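PDB 6ZTI: PlaB phospholipase from Legionella pneumophila, which is a phospholipase of the alpha/beta hydrolase fold whose activity is controlled by NAD(H)-mediated tetramerization. Local coordinates for residues V194-K199 against G216-V221; V260-S265 against K315-N320. All coordinates share one frame; numbering follows the deposited sequence. Where two conformers were deposited one is given.

Interaction 1: V194-K199 against G216-V221. Unlike the reference sequence in segment 216-221: N218 (reference Asp).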
ATOM      1  N   VAL B 194       8.532 -24.742 -30.944  1.00  7.35           N
ATOM      2  CA  VAL B 194       9.008 -23.468 -30.418  1.00  6.86           C
ATOM      3  C   VAL B 194      10.266 -23.078 -31.172  1.00  6.88           C
ATOM      4  O   VAL B 194      11.216 -23.865 -31.264  1.00  6.38           O
ATOM      5  CB  VAL B 194       9.279 -23.529 -28.909  1.00 10.12           C
ATOM      6  CG1 VAL B 194      10.019 -22.259 -28.459  1.00  7.91           C
ATOM      7  CG2 VAL B 194       7.943 -23.717 -28.148  1.00  6.20           C
ATOM      8  N   LEU B 195      10.259 -21.894 -31.750  1.00 11.15           N
ATOM      9  CA  LEU B 195      11.457 -21.325 -32.339  1.00  6.54           C
ATOM     10  C   LEU B 195      11.748 -20.003 -31.658  1.00  6.04           C
ATOM     11  O   LEU B 195      10.835 -19.224 -31.390  1.00  8.36           O
ATOM     12  CB  LEU B 195      11.283 -21.127 -33.844  1.00  7.48           C
ATOM     13  CG  LEU B 195      10.928 -22.366 -34.674  1.00 15.42           C
ATOM     14  CD1 LEU B 195      10.615 -21.979 -36.122  1.00 12.23           C
ATOM     15  CD2 LEU B 195      12.040 -23.374 -34.666  1.00 21.91           C
ATOM     16  N   THR B 196      13.012 -19.752 -31.345  1.00  8.06           N
ATOM     17  CA  THR B 196      13.354 -18.447 -30.802  1.00  7.39           C
ATOM     18  C   THR B 196      14.800 -18.127 -31.149  1.00 11.95           C
ATOM     19  O   THR B 196      15.520 -18.940 -31.735  1.00  9.43           O
ATOM     20  CB  THR B 196      13.116 -18.399 -29.293  1.00 10.72           C
ATOM     21  OG1 THR B 196      13.143 -17.038 -28.846  1.00 10.78           O
ATOM     22  CG2 THR B 196      14.168 -19.181 -28.610  1.00 11.09           C
ATOM     23  N   GLY B 197      15.203 -16.905 -30.805  1.00  6.22           N
ATOM     24  CA  GLY B 197      16.563 -16.469 -31.001  1.00  7.94           C
ATOM     25  C   GLY B 197      17.097 -15.929 -29.688  1.00  6.49           C
ATOM     26  O   GLY B 197      16.356 -15.772 -28.714  1.00  7.75           O
ATOM     27  N   GLN B 198      18.395 -15.635 -29.682  1.00 10.33           N
ATOM     28  CA  GLN B 198      19.057 -15.115 -28.489  1.00  9.27           C
ATOM     29  C   GLN B 198      20.006 -13.971 -28.820  1.00 12.48           C
ATOM     30  O   GLN B 198      21.008 -13.765 -28.124  1.00  8.80           O
ATOM     31  CB  GLN B 198      19.820 -16.213 -27.763  1.00  6.55           C
ATOM     32  CG  GLN B 198      20.787 -16.966 -28.616  1.00  6.87           C
ATOM     33  CD  GLN B 198      21.660 -17.828 -27.763  1.00 10.19           C
ATOM     34  OE1 GLN B 198      21.169 -18.544 -26.888  1.00 12.87           O
ATOM     35  NE2 GLN B 198      22.959 -17.738 -27.969  1.00 12.15           N
ATOM     36  N   LYS B 199      19.684 -13.206 -29.851  1.00  7.51           N
ATOM     37  CA  LYS B 199      20.455 -12.042 -30.263  1.00 10.97           C
ATOM     38  C   LYS B 199      19.795 -10.780 -29.711  1.00 13.62           C
ATOM     39  O   LYS B 199      18.575 -10.624 -29.814  1.00 10.37           O
ATOM     40  CB  LYS B 199      20.514 -11.968 -31.793  1.00 16.83           C
ATOM     41  CG  LYS B 199      21.698 -11.220 -32.356  1.00 20.64           C
ATOM     42  CD  LYS B 199      22.968 -12.050 -32.229  1.00 33.67           C
ATOM     43  CE  LYS B 199      24.120 -11.408 -32.984  1.00 53.96           C
ATOM     44  NZ  LYS B 199      25.438 -11.945 -32.541  1.00 50.83           N
ATOM     45  N   GLY B 216      21.275 -14.559 -22.679  1.00  7.56           N
ATOM     46  CA  GLY B 216      20.327 -15.654 -22.592  1.00  6.11           C
ATOM     47  C   GLY B 216      18.919 -15.283 -22.975  1.00  9.90           C
ATOM     48  O   GLY B 216      18.014 -16.121 -22.847  1.00  7.78           O
ATOM     49  N   SER B 217      18.708 -14.062 -23.448  1.00 10.02           N
ATOM     50  CA  SER B 217      17.414 -13.576 -23.878  1.00  7.11           C
ATOM     51  C   SER B 217      17.568 -12.928 -25.245  1.00 11.87           C
ATOM     52  O   SER B 217      18.681 -12.675 -25.718  1.00 10.70           O
ATOM     53  CB  SER B 217      16.833 -12.571 -22.883  1.00  9.17           C
ATOM     54  OG  SER B 217      17.160 -11.243 -23.266  1.00 11.76           O
ATOM     55  N   ASN B 218      16.428 -12.660 -25.883  1.00  4.96           N
ATOM     56  CA  ASN B 218      16.385 -11.908 -27.132  1.00  6.49           C
ATOM     57  C   ASN B 218      16.010 -10.447 -26.910  1.00 10.73           C
ATOM     58  O   ASN B 218      15.644  -9.747 -27.865  1.00  7.60           O
ATOM     59  CB  ASN B 218      15.413 -12.559 -28.119  1.00  6.69           C
ATOM     60  CG  ASN B 218      13.968 -12.535 -27.632  1.00  8.52           C
ATOM     61  OD1 ASN B 218      13.645 -11.916 -26.626  1.00  6.63           O
ATOM     62  ND2 ASN B 218      13.087 -13.207 -28.368  1.00 11.51           N
ATOM     63  N   GLY B 219      16.116  -9.974 -25.671  1.00  8.88           N
ATOM     64  CA  GLY B 219      15.698  -8.650 -25.292  1.00  9.30           C
ATOM     65  C   GLY B 219      14.358  -8.611 -24.595  1.00 10.30           C
ATOM     66  O   GLY B 219      14.063  -7.629 -23.914  1.00 11.66           O
ATOM     67  N   VAL B 220      13.539  -9.651 -24.751  1.00  5.92           N
ATOM     68  CA  VAL B 220      12.209  -9.660 -24.156  1.00 11.68           C
ATOM     69  C   VAL B 220      11.948 -10.981 -23.444  1.00  7.57           C
ATOM     70  O   VAL B 220      11.409 -10.990 -22.339  1.00  7.63           O
ATOM     71  CB  VAL B 220      11.132  -9.392 -25.224  1.00  8.24           C
ATOM     72  CG1 VAL B 220       9.740  -9.511 -24.630  1.00 19.18           C
ATOM     73  CG2 VAL B 220      11.334  -8.039 -25.844  1.00  6.80           C
ATOM     74  N   VAL B 221      12.305 -12.103 -24.068  1.00 10.01           N
ATOM     75  CA  VAL B 221      12.038 -13.426 -23.518  0.54  8.84           C
ATOM     76  C   VAL B 221      13.342 -14.195 -23.426  1.00 10.61           C
ATOM     77  O   VAL B 221      14.127 -14.228 -24.380  1.00 11.15           O
ATOM     78  CB  VAL B 221      11.008 -14.206 -24.361  0.54 13.25           C
ATOM     79  CG1 VAL B 221       9.631 -13.611 -24.188  0.54 13.67           C
ATOM     80  CG2 VAL B 221      11.402 -14.218 -25.835  0.54  9.08           C
TER
HETATM   81  O   HOH W   1      14.567 -16.328 -26.390  1.00  5.83           O
HETATM   82  O   HOH W   2      14.354 -14.053 -31.075  1.00 11.13           O
HETATM   83  O   HOH W   3      21.434 -13.457 -25.351  1.00 10.40           O
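N218 presses the base of its side chain against the end of strand 191-197, and this is where the contact is tight: its CB rests on the carbonyl O of G197 at 3.4 Å, and the two backbones pass so near each other that Q198 CA and N218 CA lie 4.4 Å apart. K199 O comes within 3.6 Å of N218 O, two acceptors side by side with no bond between them, and K199 O is buried without a partner in the model. Beyond CB, the carboxamide of N218 turns back on its own loop. CG sits between the backbone N and carbonyl carbon (chi1 64°), and OD1 accepts from both V220 N and V221 N, the latter bond virtually straight at 179°. This Asx turn, extended to a third residue, overlaps an ST turn in which S217 OG accepts from G219 N.

The other part of the contact is looser and wet. T196 and N218 cross at about a right angle, with OG1 and ND2 3.9 Å apart, and water does the joining. One molecule accepts from T196 OG1 at 2.9 Å and donates to G197 O and V221 O; another accepts from N218 ND2 at 3.1 Å and, weakly, from G197 N; a third donates to Q198 O and S217 O and accepts from G216 N. With two backbone N-H groups gripping OD1, the rotation of the amide is fixed from within the loop, leaving ND2 turned to the water and, weakly, to H266 ND1; its place is consistent with that of the acid beside the histidine in alpha/beta hydrolases, the reference residue here being aspartate.

Interaction 2: V260-S265 against K315-N320; sequences VLPGLS and KETQKN
T317 turns with chi1 -64°, which sets OG1 anti to its carbonyl carbon and CG2 anti to the backbone N, and V260 holds CG1 anti to its own N (chi1 180°); together these settings aim both branches of the threonine at the strand and bring the two methyls into contact, the side chains crossing obliquely, with V260 CG1 lying 4.1 Å from T317 CG2. The threonine thus works with two chemistries at once. Its OG1 stands 2.9 Å from V260 O, close enough for a hydrogen bond, but the single hydroxyl proton has a second acceptor within reach in I313 O, one turn back in the same helix, so which oxygen receives it remains unsettled. The side chains of P262 and T317 cross at about a right angle, ring CD 3.6 Å from OG1. CG2 meanwhile touches the strand's exit, 3.8 Å from both L261 O and P262 CA.

In the fold, this is the last turn of helix 300-320 packing on strand 257-261, the outermost strand on its side of the six-stranded parallel sheet at the core of the alpha/beta hydrolase domain. The alternation of the strand sorts its side chains: V260 faces helix 300-320, whereas L261 points away and packs on T287 and W290 of helix 286-296. V260 N bonds T314 OG1 in the helix, and G263 N bonds OE2 of E321, just past its end. P262 lies exposed at the margin of the contact. Q318 adds a looser touch, its NE2 4.3 Å from V260 CG2, while the same amide nitrogen bonds to N450 OD1.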
ATOM      1  N   VAL B 260      16.781 -22.869 -31.278  1.00  6.14           N
ATOM      2  CA  VAL B 260      17.313 -21.523 -31.114  1.00 10.51           C
ATOM      3  C   VAL B 260      17.979 -21.155 -32.438  1.00 12.44           C
ATOM      4  O   VAL B 260      19.022 -21.709 -32.799  1.00 15.03           O
ATOM      5  CB  VAL B 260      18.293 -21.435 -29.936  1.00  7.18           C
ATOM      6  CG1 VAL B 260      18.830 -20.031 -29.779  1.00 12.38           C
ATOM      7  CG2 VAL B 260      17.627 -21.895 -28.619  1.00 12.26           C
ATOM      8  N   LEU B 261      17.374 -20.275 -33.157  1.00 10.38           N
ATOM      9  CA  LEU B 261      17.822 -19.876 -34.486  1.00  9.45           C
ATOM     10  C   LEU B 261      18.874 -18.772 -34.405  1.00 10.25           C
ATOM     11  O   LEU B 261      18.863 -17.964 -33.473  1.00 11.63           O
ATOM     12  CB  LEU B 261      16.643 -19.377 -35.307  1.00 10.86           C
ATOM     13  CG  LEU B 261      15.465 -20.338 -35.462  1.00 13.87           C
ATOM     14  CD1 LEU B 261      14.392 -19.741 -36.407  1.00 12.85           C
ATOM     15  CD2 LEU B 261      15.945 -21.684 -35.975  1.00 18.74           C
ATOM     16  N   PRO B 262      19.780 -18.695 -35.384  1.00 12.10           N
ATOM     17  CA  PRO B 262      20.886 -17.731 -35.303  1.00 14.50           C
ATOM     18  C   PRO B 262      20.515 -16.321 -35.738  1.00 11.84           C
ATOM     19  O   PRO B 262      19.831 -16.112 -36.745  1.00 15.16           O
ATOM     20  CB  PRO B 262      21.929 -18.322 -36.261  1.00 16.03           C
ATOM     21  CG  PRO B 262      21.099 -18.979 -37.313  1.00 16.29           C
ATOM     22  CD  PRO B 262      19.925 -19.589 -36.546  1.00 12.69           C
ATOM     23  N   GLY B 263      21.016 -15.349 -34.975  1.00 12.91           N
ATOM     24  CA  GLY B 263      21.049 -13.959 -35.394  1.00 15.61           C
ATOM     25  C   GLY B 263      19.755 -13.202 -35.263  1.00 15.52           C
ATOM     26  O   GLY B 263      19.577 -12.176 -35.928  1.00 15.64           O
ATOM     27  N   LEU B 264      18.851 -13.653 -34.410  1.00 12.48           N
ATOM     28  CA  LEU B 264      17.484 -13.152 -34.380  1.00 10.94           C
ATOM     29  C   LEU B 264      17.123 -12.636 -32.994  1.00 11.03           C
ATOM     30  O   LEU B 264      17.372 -13.312 -31.988  1.00 12.01           O
ATOM     31  CB  LEU B 264      16.520 -14.258 -34.811  1.00 15.83           C
ATOM     32  CG  LEU B 264      16.654 -14.782 -36.246  1.00 14.83           C
ATOM     33  CD1 LEU B 264      15.630 -15.858 -36.466  1.00 23.33           C
ATOM     34  CD2 LEU B 264      16.464 -13.672 -37.257  1.00 16.47           C
ATOM     35  N   SER B 265      16.524 -11.440 -32.948  1.00  8.89           N
ATOM     36  CA  SER B 265      16.074 -10.805 -31.718  1.00  6.97           C
ATOM     37  C   SER B 265      14.559 -10.921 -31.628  1.00  7.01           C
ATOM     38  O   SER B 265      13.914 -11.568 -32.452  1.00 10.00           O
ATOM     39  CB  SER B 265      16.506  -9.342 -31.671  1.00 18.90           C
ATOM     40  OG  SER B 265      15.851  -8.590 -32.688  1.00 14.81           O
ATOM     41  N   LYS B 315      22.386 -26.271 -30.945  1.00 13.32           N
ATOM     42  CA  LYS B 315      23.767 -26.470 -30.514  1.00 14.06           C
ATOM     43  C   LYS B 315      24.723 -25.611 -31.324  1.00 12.83           C
ATOM     44  O   LYS B 315      25.676 -25.042 -30.781  1.00 11.32           O
ATOM     45  CB  LYS B 315      24.141 -27.947 -30.640  1.00 20.05           C
ATOM     46  CG  LYS B 315      23.626 -28.784 -29.483  1.00 24.58           C
ATOM     47  CD  LYS B 315      23.464 -30.243 -29.861  1.00 22.31           C
ATOM     48  CE  LYS B 315      23.269 -31.110 -28.625  1.00 24.11           C
ATOM     49  NZ  LYS B 315      22.221 -30.553 -27.725  1.00 31.06           N
ATOM     50  N   GLU B 316      24.485 -25.512 -32.630  1.00 13.64           N
ATOM     51  CA  GLU B 316      25.358 -24.734 -33.501  1.00 11.77           C
ATOM     52  C   GLU B 316      25.223 -23.240 -33.229  1.00 13.34           C
ATOM     53  O   GLU B 316      26.224 -22.518 -33.160  1.00 14.82           O
ATOM     54  CB  GLU B 316      25.032 -25.050 -34.964  1.00 12.84           C
ATOM     55  CG  GLU B 316      25.795 -24.235 -35.985  1.00 29.21           C
ATOM     56  CD  GLU B 316      25.244 -24.409 -37.396  1.00 34.74           C
ATOM     57  OE1 GLU B 316      24.004 -24.479 -37.558  1.00 33.08           O
ATOM     58  OE2 GLU B 316      26.051 -24.472 -38.346  1.00 46.65           O
ATOM     59  N   THR B 317      23.988 -22.756 -33.094  1.00  9.57           N
ATOM     60  CA  THR B 317      23.765 -21.345 -32.814  1.00 10.56           C
ATOM     61  C   THR B 317      24.477 -20.922 -31.541  1.00 11.32           C
ATOM     62  O   THR B 317      25.138 -19.881 -31.499  1.00 14.00           O
ATOM     63  CB  THR B 317      22.269 -21.070 -32.682  1.00 14.25           C
ATOM     64  OG1 THR B 317      21.622 -21.332 -33.934  1.00 11.48           O
ATOM     65  CG2 THR B 317      22.020 -19.615 -32.259  1.00 15.71           C
ATOM     66  N   GLN B 318      24.334 -21.712 -30.480  1.00 12.60           N
ATOM     67  CA  GLN B 318      24.810 -21.248 -29.189  1.00 10.75           C
ATOM     68  C   GLN B 318      26.327 -21.306 -29.095  1.00 11.43           C
ATOM     69  O   GLN B 318      26.930 -20.476 -28.408  1.00 14.61           O
ATOM     70  CB  GLN B 318      24.115 -22.043 -28.083  1.00  7.81           C
ATOM     71  CG  GLN B 318      22.623 -21.719 -28.024  1.00  9.14           C
ATOM     72  CD  GLN B 318      21.896 -22.286 -26.808  1.00  7.53           C
ATOM     73  OE1 GLN B 318      21.979 -23.479 -26.502  1.00  7.93           O
ATOM     74  NE2 GLN B 318      21.148 -21.426 -26.130  1.00  5.21           N
ATOM     75  N   LYS B 319      26.973 -22.231 -29.808  1.00 10.53           N
ATOM     76  CA  LYS B 319      28.433 -22.183 -29.881  1.00 17.95           C
ATOM     77  C   LYS B 319      28.904 -20.964 -30.671  1.00 18.85           C
ATOM     78  O   LYS B 319      29.808 -20.241 -30.229  1.00 15.24           O
ATOM     79  CB  LYS B 319      28.974 -23.475 -30.500  1.00 17.11           C
ATOM     80  CG  LYS B 319      28.723 -24.693 -29.643  1.00 30.47           C
ATOM     81  CD  LYS B 319      29.792 -24.853 -28.573  1.00 37.12           C
ATOM     82  CE  LYS B 319      29.674 -26.203 -27.872  1.00 55.05           C
ATOM     83  NZ  LYS B 319      29.714 -27.351 -28.838  1.00 42.95           N
ATOM     84  N   ASN B 320      28.270 -20.696 -31.817  1.00 10.85           N
ATOM     85  CA  ASN B 320      28.720 -19.614 -32.692  1.00 13.14           C
ATOM     86  C   ASN B 320      28.498 -18.239 -32.074  1.00 12.48           C
ATOM     87  O   ASN B 320      29.252 -17.306 -32.367  1.00 19.51           O
ATOM     88  CB  ASN B 320      27.996 -19.679 -34.039  1.00 13.75           C
ATOM     89  CG  ASN B 320      28.503 -20.801 -34.929  1.00 21.39           C
ATOM     90  OD1 ASN B 320      29.550 -21.389 -34.675  1.00 24.50           O
ATOM     91  ND2 ASN B 320      27.762 -21.090 -35.992  1.00 22.89           N
TER

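Both contacts, centred about 10 Å apart, involve neighbouring parallel strands, 191-197 and 257-261, and they meet directly: T196 O lies 2.7 Å from L261 N, a probable hydrogen bond within the sheet, and Q198 OE1 lies 3.0 Å from Q318 NE2, probably joining the loop after the strand to the helix. Interaction 1 sits deeper, 12 Å from the chain centre against 19 Å, and sets a strand's end against an irregular loop, so backbone polar groups and water dominate. Interaction 2, also buried but open along the helix's outer side, depends on one threonine and its methyl packing. The first lies nearer the NAD-binding residues; the second is structural packing away from them.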